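Local coordinates for phosphotriesterase homology protein (Escherichia coli, PDB 1BF6) that hydrolyses phosphorylated glyceryl acetates, and also aromatic acetates and propionates, using two zinc ions per subunit, at residues A10-H15 and M241-R246; L14-S19 and E52-Y57. All blocks are in the same frame, centred on the assembly; numbering follows the deposited sequence.

Interaction 1 (A10-H15 and M241-R246); sequences AHEHLH and MDITRR. With ZN (zinc ion), chain C; SO4 (sulfate ion), chain F.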
loop_
_atom_site.group_PDB
_atom_site.type_symbol
_atom_site.label_atom_id
_atom_site.label_comp_id
_atom_site.label_asym_id
_atom_site.label_seq_id
_atom_site.Cartn_x
_atom_site.Cartn_y
_atom_site.Cartn_z
ATOM N N ALA A 10 -0.888 0.682 6.174
ATOM C CA ALA A 10 -0.147 -0.130 5.202
ATOM C C ALA A 10 -0.126 0.283 3.732
ATOM O O ALA A 10 0.678 -0.247 2.964
ATOM C CB ALA A 10 -0.605 -1.585 5.315
ATOM N N HIS A 11 -0.984 1.223 3.340
ATOM C CA HIS A 11 -1.057 1.629 1.930
ATOM C C HIS A 11 -1.677 3.006 1.773
ATOM O O HIS A 11 -2.899 3.140 1.744
ATOM C CB HIS A 11 -1.899 0.623 1.154
ATOM C CG HIS A 11 -1.876 0.835 -0.330
ATOM N ND1 HIS A 11 -1.360 -0.080 -1.227
ATOM C CD2 HIS A 11 -2.299 1.891 -1.074
ATOM C CE1 HIS A 11 -1.479 0.421 -2.457
ATOM N NE2 HIS A 11 -2.041 1.610 -2.413
ATOM N N GLU A 12 -0.827 4.011 1.623
ATOM C CA GLU A 12 -1.278 5.385 1.480
ATOM C C GLU A 12 -0.452 6.168 0.474
ATOM O O GLU A 12 0.611 5.725 0.023
ATOM C CB GLU A 12 -1.160 6.113 2.824
ATOM C CG GLU A 12 -1.987 5.525 3.953
ATOM C CD GLU A 12 -3.465 5.499 3.650
ATOM O OE1 GLU A 12 -3.946 6.327 2.845
ATOM O OE2 GLU A 12 -4.160 4.640 4.219
ATOM N N HIS A 13 -0.958 7.346 0.131
ATOM C CA HIS A 13 -0.263 8.263 -0.746
ATOM C C HIS A 13 -0.268 9.596 -0.041
ATOM O O HIS A 13 -1.319 10.024 0.432
ATOM C CB HIS A 13 -0.981 8.405 -2.084
ATOM C CG HIS A 13 -0.989 7.150 -2.882
ATOM N ND1 HIS A 13 0.077 6.718 -3.642
ATOM C CD2 HIS A 13 -1.919 6.169 -2.956
ATOM C CE1 HIS A 13 -0.226 5.518 -4.128
ATOM N NE2 HIS A 13 -1.426 5.151 -3.737
ATOM N N LEU A 14 0.911 10.192 0.120
ATOM C CA LEU A 14 1.050 11.511 0.736
ATOM C C LEU A 14 1.289 12.531 -0.374
ATOM O O LEU A 14 0.889 13.695 -0.270
ATOM C CB LEU A 14 2.200 11.524 1.737
ATOM C CG LEU A 14 1.975 10.543 2.889
ATOM C CD1 LEU A 14 3.085 10.713 3.906
ATOM C CD2 LEU A 14 0.618 10.803 3.525
ATOM N N HIS A 15 1.997 12.095 -1.415
ATOM C CA HIS A 15 2.249 12.940 -2.559
ATOM C C HIS A 15 2.234 12.078 -3.806
ATOM O O HIS A 15 3.161 11.307 -4.066
ATOM C CB HIS A 15 3.568 13.703 -2.463
ATOM C CG HIS A 15 3.807 14.610 -3.630
ATOM N ND1 HIS A 15 3.975 14.138 -4.914
ATOM C CD2 HIS A 15 3.872 15.961 -3.716
ATOM C CE1 HIS A 15 4.132 15.158 -5.742
ATOM N NE2 HIS A 15 4.074 16.275 -5.039
ATOM N N MET A 241 -6.472 3.163 3.976
ATOM C CA MET A 241 -7.499 3.947 3.271
ATOM C C MET A 241 -7.178 4.156 1.778
ATOM O O MET A 241 -8.072 4.422 0.959
ATOM C CB MET A 241 -7.604 5.342 3.911
ATOM C CG MET A 241 -7.870 5.364 5.416
ATOM S SD MET A 241 -9.447 4.670 5.788
ATOM C CE MET A 241 -10.510 5.911 5.059
ATOM N N ASP A 242 -5.891 4.066 1.437
ATOM C CA ASP A 242 -5.418 4.309 0.071
ATOM C C ASP A 242 -5.900 5.688 -0.427
ATOM O O ASP A 242 -6.548 5.776 -1.486
ATOM C CB ASP A 242 -5.876 3.210 -0.894
ATOM C CG ASP A 242 -5.243 3.339 -2.274
ATOM O OD1 ASP A 242 -4.212 4.038 -2.400
ATOM O OD2 ASP A 242 -5.791 2.764 -3.220
ATOM N N ILE A 243 -5.639 6.735 0.367
ATOM C CA ILE A 243 -6.009 8.111 -0.002
ATOM C C ILE A 243 -5.214 8.459 -1.274
ATOM O O ILE A 243 -3.998 8.226 -1.336
ATOM C CB ILE A 243 -5.671 9.124 1.124
ATOM C CG1 ILE A 243 -6.523 8.850 2.371
ATOM C CG2 ILE A 243 -5.857 10.551 0.640
ATOM C CD1 ILE A 243 -8.017 8.885 2.126
ATOM N N THR A 244 -5.910 9.001 -2.274
ATOM C CA THR A 244 -5.297 9.338 -3.561
ATOM C C THR A 244 -5.725 10.690 -4.150
ATOM O O THR A 244 -5.086 11.184 -5.075
ATOM C CB THR A 244 -5.652 8.270 -4.632
ATOM O OG1 THR A 244 -7.076 8.198 -4.786
ATOM C CG2 THR A 244 -5.132 6.881 -4.252
ATOM N N ARG A 245 -6.790 11.287 -3.613
ATOM C CA ARG A 245 -7.315 12.553 -4.136
ATOM C C ARG A 245 -7.440 13.680 -3.132
ATOM O O ARG A 245 -7.587 13.447 -1.937
ATOM C CB ARG A 245 -8.700 12.311 -4.728
ATOM C CG ARG A 245 -8.716 11.348 -5.892
ATOM C CD ARG A 245 -10.137 10.992 -6.238
ATOM N NE ARG A 245 -10.225 10.259 -7.494
ATOM C CZ ARG A 245 -10.879 10.702 -8.564
ATOM N NH1 ARG A 245 -11.493 11.885 -8.529
ATOM N NH2 ARG A 245 -10.967 9.942 -9.651
ATOM N N ARG A 246 -7.393 14.912 -3.631
ATOM C CA ARG A 246 -7.544 16.094 -2.778
ATOM C C ARG A 246 -8.931 16.052 -2.110
ATOM O O ARG A 246 -9.075 16.410 -0.940
ATOM C CB ARG A 246 -7.418 17.382 -3.604
ATOM C CG ARG A 246 -6.051 17.605 -4.222
ATOM C CD ARG A 246 -6.056 18.838 -5.124
ATOM N NE ARG A 246 -4.709 19.310 -5.447
ATOM C CZ ARG A 246 -4.430 20.540 -5.875
ATOM N NH1 ARG A 246 -5.406 21.429 -6.036
ATOM N NH2 ARG A 246 -3.179 20.890 -6.139
HETATM ZN ZN ZN C . -2.486 3.271 -3.906
HETATM S S SO4 F . -9.667 6.317 -6.699
HETATM O O1 SO4 F . -10.641 6.835 -7.656
HETATM O O2 SO4 F . -8.329 7.012 -6.927
HETATM O O3 SO4 F . -10.070 6.580 -5.221
HETATM O O4 SO4 F . -9.557 4.803 -6.863
#
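OE2 of E12 is gripped three times: by the backbone N of M241 at 2.8 Å from OE2, by a weak bond from the backbone N of D242, and by the hydroxyl of S240 just ahead of the segment. The M241 N-H comes in on the syn lone pair. OE1 of the same carboxylate takes the N-H of I243 nearly straight, with I243 N 3.0 Å from OE1 and above the carboxylate plane. E12 bends at chi2 (-59°) to lay its carboxylate along this loop. The bonded loop carries D242, whose CG lies anti to its backbone N (chi1 -172°), so that OD1 binds zinc at 2.4 Å from the ion. H11 and H13 ligate the same ion through NE2, and E124 completes the site. The planes of the H11 ring and the D242 carboxylate are 80° apart. An alanine in place of E12 would remove both carboxylate oxygens and would probably loosen the loop that positions D242. With E12 buried, its several N-H donors probably stabilise a negative charge there, making it a second-shell support for the metal site shared by the phosphotriesterase family.

Interaction 2 (L14-S19 and E52-Y57); sequences LHIDLS and EMTNRY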
loop_
_atom_site.group_PDB
_atom_site.type_symbol
_atom_site.label_atom_id
_atom_site.label_comp_id
_atom_site.label_asym_id
_atom_site.label_seq_id
_atom_site.Cartn_x
_atom_site.Cartn_y
_atom_site.Cartn_z
ATOM N N LEU A 14 0.911 10.192 0.120
ATOM C CA LEU A 14 1.050 11.511 0.736
ATOM C C LEU A 14 1.289 12.531 -0.374
ATOM O O LEU A 14 0.889 13.695 -0.270
ATOM C CB LEU A 14 2.200 11.524 1.737
ATOM C CG LEU A 14 1.975 10.543 2.889
ATOM C CD1 LEU A 14 3.085 10.713 3.906
ATOM C CD2 LEU A 14 0.618 10.803 3.525
ATOM N N HIS A 15 1.997 12.095 -1.415
ATOM C CA HIS A 15 2.249 12.940 -2.559
ATOM C C HIS A 15 2.234 12.078 -3.806
ATOM O O HIS A 15 3.161 11.307 -4.066
ATOM C CB HIS A 15 3.568 13.703 -2.463
ATOM C CG HIS A 15 3.807 14.610 -3.630
ATOM N ND1 HIS A 15 3.975 14.138 -4.914
ATOM C CD2 HIS A 15 3.872 15.961 -3.716
ATOM C CE1 HIS A 15 4.132 15.158 -5.742
ATOM N NE2 HIS A 15 4.074 16.275 -5.039
ATOM N N ILE A 16 1.138 12.190 -4.542
ATOM C CA ILE A 16 0.951 11.449 -5.772
ATOM C C ILE A 16 0.382 12.416 -6.791
ATOM O O ILE A 16 -0.346 13.349 -6.433
ATOM C CB ILE A 16 0.003 10.233 -5.581
ATOM C CG1 ILE A 16 -0.168 9.487 -6.903
ATOM C CG2 ILE A 16 -1.351 10.672 -5.009
ATOM C CD1 ILE A 16 -0.915 8.180 -6.788
ATOM N N ASP A 17 0.772 12.233 -8.048
ATOM C CA ASP A 17 0.293 13.091 -9.122
ATOM C C ASP A 17 0.006 12.298 -10.388
ATOM O O ASP A 17 0.910 12.043 -11.187
ATOM C CB ASP A 17 1.304 14.212 -9.415
ATOM C CG ASP A 17 0.757 15.274 -10.383
ATOM O OD1 ASP A 17 -0.379 15.128 -10.876
ATOM O OD2 ASP A 17 1.466 16.269 -10.642
ATOM N N LEU A 18 -1.253 11.894 -10.546
ATOM C CA LEU A 18 -1.710 11.171 -11.727
ATOM C C LEU A 18 -2.616 12.115 -12.533
ATOM O O LEU A 18 -3.421 11.667 -13.360
ATOM C CB LEU A 18 -2.504 9.922 -11.335
ATOM C CG LEU A 18 -1.788 8.825 -10.544
ATOM C CD1 LEU A 18 -2.663 7.586 -10.518
ATOM C CD2 LEU A 18 -0.440 8.511 -11.179
ATOM N N SER A 19 -2.468 13.419 -12.296
ATOM C CA SER A 19 -3.297 14.409 -12.969
ATOM C C SER A 19 -3.044 14.504 -14.467
ATOM O O SER A 19 -3.965 14.806 -15.224
ATOM C CB SER A 19 -3.173 15.786 -12.306
ATOM O OG SER A 19 -1.886 16.355 -12.470
ATOM N N GLU A 52 4.097 4.664 2.212
ATOM C CA GLU A 52 3.754 5.429 1.022
ATOM C C GLU A 52 3.965 4.609 -0.259
ATOM O O GLU A 52 5.078 4.148 -0.546
ATOM C CB GLU A 52 4.546 6.732 1.044
ATOM C CG GLU A 52 3.743 7.957 0.614
ATOM C CD GLU A 52 3.714 8.142 -0.887
ATOM O OE1 GLU A 52 4.503 7.472 -1.586
ATOM O OE2 GLU A 52 2.914 8.974 -1.371
ATOM N N MET A 53 2.889 4.487 -1.039
ATOM C CA MET A 53 2.836 3.677 -2.258
ATOM C C MET A 53 3.063 4.346 -3.611
ATOM O O MET A 53 2.799 3.731 -4.653
ATOM C CB MET A 53 1.476 2.982 -2.306
ATOM C CG MET A 53 1.157 2.117 -1.092
ATOM S SD MET A 53 2.025 0.520 -1.116
ATOM C CE MET A 53 3.268 0.863 -0.004
ATOM N N THR A 54 3.518 5.591 -3.598
ATOM C CA THR A 54 3.741 6.341 -4.833
ATOM C C THR A 54 5.148 6.086 -5.374
ATOM O O THR A 54 6.108 6.578 -4.800
ATOM C CB THR A 54 3.603 7.886 -4.606
ATOM O OG1 THR A 54 2.372 8.179 -3.925
ATOM C CG2 THR A 54 3.614 8.635 -5.933
ATOM N N ASN A 55 5.269 5.297 -6.443
ATOM C CA ASN A 55 6.592 5.086 -7.030
ATOM C C ASN A 55 6.947 6.256 -7.972
ATOM O O ASN A 55 6.121 7.162 -8.204
ATOM C CB ASN A 55 6.783 3.685 -7.659
ATOM C CG ASN A 55 5.593 3.197 -8.451
ATOM O OD1 ASN A 55 5.136 3.850 -9.387
ATOM N ND2 ASN A 55 5.129 1.993 -8.126
ATOM N N ARG A 56 8.176 6.273 -8.477
ATOM C CA ARG A 56 8.633 7.390 -9.299
ATOM C C ARG A 56 7.678 8.015 -10.315
ATOM O O ARG A 56 7.354 9.200 -10.213
ATOM C CB ARG A 56 9.969 7.066 -9.979
ATOM C CG ARG A 56 10.526 8.258 -10.724
ATOM C CD ARG A 56 11.967 8.052 -11.142
ATOM N NE ARG A 56 12.407 9.151 -11.995
ATOM C CZ ARG A 56 13.624 9.258 -12.517
ATOM N NH1 ARG A 56 14.542 8.335 -12.268
ATOM N NH2 ARG A 56 13.910 10.276 -13.327
ATOM N N TYR A 57 7.217 7.210 -11.265
ATOM C CA TYR A 57 6.350 7.692 -12.326
ATOM C C TYR A 57 4.864 7.830 -12.009
ATOM O O TYR A 57 4.028 7.988 -12.906
ATOM C CB TYR A 57 6.627 6.909 -13.603
ATOM C CG TYR A 57 8.085 7.046 -14.016
ATOM C CD1 TYR A 57 8.535 8.176 -14.706
ATOM C CD2 TYR A 57 9.034 6.080 -13.646
ATOM C CE1 TYR A 57 9.895 8.350 -15.013
ATOM C CE2 TYR A 57 10.390 6.246 -13.952
ATOM C CZ TYR A 57 10.811 7.379 -14.630
ATOM O OH TYR A 57 12.147 7.541 -14.927
#
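Two successive backbone amides, those of L14 and H15, point at a single oxygen, OE2 of E52. L14 N lies 2.8 Å from E52 OE2 and meets the anti lone pair of that oxygen, the one away from OE1. H15 N is farther, at 3.3 Å from E52 OE2, but its N-H is almost straight at 173° and arrives from above the carboxylate plane. A third donor, the hydroxyl of T54, gives its proton to the same oxygen, with T54 OG1 2.7 Å from E52 OE2. The methylene leading to this carboxylate also packs: CG of E52 meets CG of L14 at 3.9 Å, the two side chains crossing obliquely. Farther along, T54 sets its hydroxyl and methyl against the chain at H15 and I16, and CB of I16 sits 3.5 Å from T54 OG1.

Behind this first shell, E52 bends at chi2 (-85°), which turns the carboxylate back over its own segment. There OE1 accepts the N-H of T54, with T54 N 2.9 Å from E52 OE1, so the carboxylate is held through both oxygens. T54 has its OG1 anti to its carbonyl carbon (chi1 -51°), and the same hydroxyl is hydrogen-bonded to ND1 of the zinc ligand H13. E52 therefore helps to place T54, and T54 in turn probably sets the rotation of the H13 ring. Outside the pair, H15 packs edge-to-face with F64, while L14 and E52 both lean on V76 of strand 75-80. The arrangement belongs to the mouth of a TIM barrel, where loops following neighbouring parallel strands 7-12 and 47-52 meet beside a metal centre.

Interactions 1 and 2 draw one side of each contact from neighbouring residues, overlapping at L14 and H15, their centres lying about 9 Å apart. The shared residues follow strand 7-12; their partners lie far off in sequence: 52-57 follows the adjacent parallel strand 47-52, whereas 241-246 follows strand 237-239 of the five-stranded sheet, late in the chain. The loop after the first strand is thus tied on one side to an early loop and on the other to a late one, as expected where a TIM barrel closes. Joined through H13 and T54, and through the backbone of E12 and M53, the two contacts are consistent with one connected second shell around the zinc of H11, H13 and D242.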